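Local coordinates for siderophore-interacting protein (Aeromonas hydrophila, PDB 6K2L) that binds FAD and, as a siderophore-interacting flavoprotein, probably reduces ferric siderophores so that their iron can be released, at residues A[33-38]-A[86-91]. The protein carries 1 engineered substitution. Residues are numbered along the deposited sequence; the frame is centred on the assembly and turned at random.
Sequences PELADY and RAFRRE
The type I turn L35–Y38, which overlaps the 3-10 segment that begins at P33 and is closed by the Y38 N to L35 O hydrogen bond, meets the end of strand 79-89, the backbones coming closest at A36 and R90, with CA atoms 6.0 Å apart. R90 supplies the polar half of the contact. Its CG lies anti to the backbone N, and a bend at chi3 (-74°) brings the guanidinium edge-on to the carbonyls of the turn. R90 NH1 donates to A36 O at 2.8 Å, arriving well above the carbonyl plane. NH2 donates to Y38 O, with a second, weak bond from NH1; the modelled position of this oxygen is less certain, so the exact lengths carry little weight. F88 supplies the apolar half. With CG anti to the backbone N (chi1 172°), it points its ring between the two ends of the turn: F88 CZ lies 3.5 Å from L35 O, which sits at the ring edge, and 3.9 Å from Y38 CB. The Y38 ring turns its edge toward the F88 face, centroids 5.6 Å apart and planes at 57°, an edge-to-face pair, while Y38 OH is hydrogen-bonded to S124 O. F88 CE2 also sits over the centre of one guanidinium face, and F40 makes a cation-pi contact with R90. L95 of strand 94-100 touches L35, Y38 and F88, tying the loop to the flavin-domain barrel. The D37 carboxylate forms salt bridges with R9 and R11; R90 holds the turn through backbone carbonyls, and its positive charge is probably stabilised by their dipoles and by the F40 ring.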
ATOM      1  N   PRO A  33      13.355  15.729   1.625  1.00 32.86           N
ATOM      2  CA  PRO A  33      14.319  14.807   1.005  1.00 33.56           C
ATOM      3  C   PRO A  33      14.743  13.682   1.934  1.00 29.11           C
ATOM      4  O   PRO A  33      15.204  12.641   1.451  1.00 30.19           O
ATOM      5  CB  PRO A  33      15.491  15.728   0.643  1.00 37.78           C
ATOM      6  CG  PRO A  33      14.826  17.084   0.453  1.00 28.91           C
ATOM      7  CD  PRO A  33      13.796  17.132   1.541  1.00 29.10           C
ATOM      8  N   GLU A  34      14.571  13.848   3.241  1.00 25.83           N
ATOM      9  CA  GLU A  34      14.773  12.772   4.202  1.00 29.64           C
ATOM     10  C   GLU A  34      13.745  11.640   4.086  1.00 33.69           C
ATOM     11  O   GLU A  34      13.851  10.652   4.826  1.00 31.66           O
ATOM     12  CB  GLU A  34      14.717  13.357   5.610  1.00 35.18           C
ATOM     13  CG  GLU A  34      16.058  13.679   6.216  1.00 39.71           C
ATOM     14  CD  GLU A  34      15.904  14.211   7.619  1.00 45.53           C
ATOM     15  OE1 GLU A  34      15.299  15.305   7.779  1.00 52.08           O
ATOM     16  OE2 GLU A  34      16.357  13.514   8.561  1.00 41.72           O
ATOM     17  N   LEU A  35      12.733  11.765   3.219  1.00 28.09           N
ATOM     18  CA  LEU A  35      11.762  10.691   3.040  1.00 28.41           C
ATOM     19  C   LEU A  35      12.232   9.625   2.054  1.00 34.75           C
ATOM     20  O   LEU A  35      11.573   8.586   1.935  1.00 32.01           O
ATOM     21  CB  LEU A  35      10.418  11.262   2.577  1.00 25.34           C
ATOM     22  CG  LEU A  35       9.687  12.043   3.674  1.00 27.59           C
ATOM     23  CD1 LEU A  35       8.331  12.512   3.193  1.00 20.89           C
ATOM     24  CD2 LEU A  35       9.584  11.187   4.937  1.00 25.31           C
ATOM     25  N   ALA A  36      13.368   9.846   1.382  1.00 33.44           N
ATOM     26  CA  ALA A  36      13.819   8.950   0.324  1.00 32.07           C
ATOM     27  C   ALA A  36      14.141   7.547   0.847  1.00 31.37           C
ATOM     28  O   ALA A  36      13.867   6.550   0.173  1.00 35.12           O
ATOM     29  CB  ALA A  36      15.034   9.561  -0.373  1.00 33.99           C
ATOM     30  N   ASP A  37      14.708   7.436   2.043  1.00 32.18           N
ATOM     31  CA  ASP A  37      14.982   6.123   2.618  1.00 39.34           C
ATOM     32  C   ASP A  37      13.954   5.712   3.676  1.00 40.05           C
ATOM     33  O   ASP A  37      14.190   4.752   4.423  1.00 37.60           O
ATOM     34  CB  ASP A  37      16.385   6.095   3.219  1.00 35.54           C
ATOM     35  CG  ASP A  37      16.616   7.238   4.155  1.00 34.81           C
ATOM     36  OD1 ASP A  37      15.722   8.101   4.205  1.00 38.95           O
ATOM     37  OD2 ASP A  37      17.670   7.290   4.828  1.00 38.79           O
ATOM     38  N   TYR A  38      12.837   6.416   3.762  1.00 35.78           N
ATOM     39  CA  TYR A  38      11.824   6.089   4.757  1.00 36.23           C
ATOM     40  C   TYR A  38      11.235   4.717   4.450  1.00 34.63           C
ATOM     41  O   TYR A  38      10.895   4.447   3.294  1.00 35.04           O
ATOM     42  CB  TYR A  38      10.724   7.157   4.759  1.00 32.46           C
ATOM     43  CG  TYR A  38       9.838   7.126   5.986  1.00 31.43           C
ATOM     44  CD1 TYR A  38      10.229   7.733   7.165  1.00 31.83           C
ATOM     45  CD2 TYR A  38       8.603   6.493   5.956  1.00 29.24           C
ATOM     46  CE1 TYR A  38       9.415   7.703   8.281  1.00 33.22           C
ATOM     47  CE2 TYR A  38       7.792   6.454   7.055  1.00 25.77           C
ATOM     48  CZ  TYR A  38       8.197   7.061   8.217  1.00 29.82           C
ATOM     49  OH  TYR A  38       7.399   7.013   9.339  1.00 32.94           O
ATOM     50  N   ARG A  86      -1.459   7.893   6.307  1.00 12.43           N
ATOM     51  CA  ARG A  86      -2.567   7.650   5.374  1.00 13.86           C
ATOM     52  C   ARG A  86      -2.065   7.188   4.009  1.00 15.48           C
ATOM     53  O   ARG A  86      -2.581   6.208   3.466  1.00 20.91           O
ATOM     54  CB  ARG A  86      -3.432   8.908   5.218  1.00 15.80           C
ATOM     55  CG  ARG A  86      -4.498   8.828   4.121  1.00 17.46           C
ATOM     56  CD  ARG A  86      -5.617   7.862   4.493  1.00 17.17           C
ATOM     57  NE  ARG A  86      -6.584   7.653   3.426  1.00 17.14           N
ATOM     58  CZ  ARG A  86      -6.360   6.862   2.381  1.00 24.75           C
ATOM     59  NH1 ARG A  86      -5.174   6.244   2.273  1.00 20.37           N
ATOM     60  NH2 ARG A  86      -7.302   6.704   1.441  1.00 18.51           N
ATOM     61  N   ALA A  87      -1.065   7.865   3.432  1.00 15.88           N
ATOM     62  CA  ALA A  87      -0.422   7.360   2.218  1.00 17.12           C
ATOM     63  C   ALA A  87       1.038   7.796   2.190  1.00 17.13           C
ATOM     64  O   ALA A  87       1.422   8.755   2.850  1.00 16.59           O
ATOM     65  CB  ALA A  87      -1.142   7.839   0.949  1.00 12.99           C
ATOM     66  N   PHE A  88       1.862   7.101   1.415  1.00 17.82           N
ATOM     67  CA  PHE A  88       3.269   7.476   1.306  1.00 22.09           C
ATOM     68  C   PHE A  88       3.730   7.250  -0.124  1.00 20.00           C
ATOM     69  O   PHE A  88       3.610   6.138  -0.636  1.00 23.24           O
ATOM     70  CB  PHE A  88       4.152   6.687   2.287  1.00 21.83           C
ATOM     71  CG  PHE A  88       5.621   6.905   2.082  1.00 22.17           C
ATOM     72  CD1 PHE A  88       6.188   8.162   2.264  1.00 20.77           C
ATOM     73  CD2 PHE A  88       6.443   5.850   1.684  1.00 28.67           C
ATOM     74  CE1 PHE A  88       7.564   8.362   2.040  1.00 29.59           C
ATOM     75  CE2 PHE A  88       7.821   6.037   1.467  1.00 25.73           C
ATOM     76  CZ  PHE A  88       8.382   7.291   1.632  1.00 27.45           C
ATOM     77  N   ARG A  89       4.254   8.303  -0.762  1.00 25.75           N
ATOM     78  CA  ARG A  89       4.740   8.273  -2.149  1.00 26.89           C
ATOM     79  C   ARG A  89       6.238   8.570  -2.133  1.00 26.45           C
ATOM     80  O   ARG A  89       6.659   9.734  -2.066  1.00 28.83           O
ATOM     81  CB  ARG A  89       3.969   9.273  -3.015  1.00 22.97           C
ATOM     82  CG  ARG A  89       2.495   8.914  -3.162  1.00 26.01           C
ATOM     83  CD  ARG A  89       1.684   9.992  -3.886  1.00 30.84           C
ATOM     84  NE  ARG A  89       1.622  11.261  -3.164  1.00 28.08           N
ATOM     85  CZ  ARG A  89       0.698  11.564  -2.248  1.00 28.28           C
ATOM     86  NH1 ARG A  89      -0.239  10.680  -1.916  1.00 24.02           N
ATOM     87  NH2 ARG A  89       0.710  12.757  -1.654  1.00 26.40           N
ATOM     88  N   ARG A  90       7.036   7.503  -2.168  1.00 33.40           N
ATOM     89  CA  ARG A  90       8.488   7.635  -2.058  1.00 33.49           C
ATOM     90  C   ARG A  90       9.058   8.527  -3.155  1.00 35.83           C
ATOM     91  O   ARG A  90       9.838   9.451  -2.876  1.00 34.44           O
ATOM     92  CB  ARG A  90       9.134   6.262  -2.111  1.00 25.87           C
ATOM     93  CG  ARG A  90      10.551   6.250  -1.627  1.00 38.26           C
ATOM     94  CD  ARG A  90      11.136   4.874  -1.801  1.00 39.19           C
ATOM     95  NE  ARG A  90      10.612   3.942  -0.817  1.00 40.13           N
ATOM     96  CZ  ARG A  90      10.886   4.009   0.477  1.00 39.33           C
ATOM     97  NH1 ARG A  90      11.663   4.976   0.938  1.00 38.58           N
ATOM     98  NH2 ARG A  90      10.377   3.120   1.318  1.00 41.43           N
ATOM     99  N   GLU A  91       8.691   8.253  -4.416  1.00 33.55           N
ATOM    100  CA  GLU A  91       9.226   9.013  -5.544  1.00 36.99           C
ATOM    101  C   GLU A  91       8.948  10.506  -5.384  1.00 41.51           C
ATOM    102  O   GLU A  91       9.839  11.341  -5.602  1.00 42.53           O
ATOM    103  CB  GLU A  91       8.635   8.482  -6.851  1.00 41.17           C
ATOM    104  CG  GLU A  91       9.281   9.027  -8.128  1.00 51.32           C
ATOM    105  CD  GLU A  91       9.137   8.071  -9.325  1.00 59.99           C
ATOM    106  OE1 GLU A  91       9.603   6.910  -9.226  1.00 68.07           O
ATOM    107  OE2 GLU A  91       8.566   8.477 -10.369  1.00 55.92           O
TER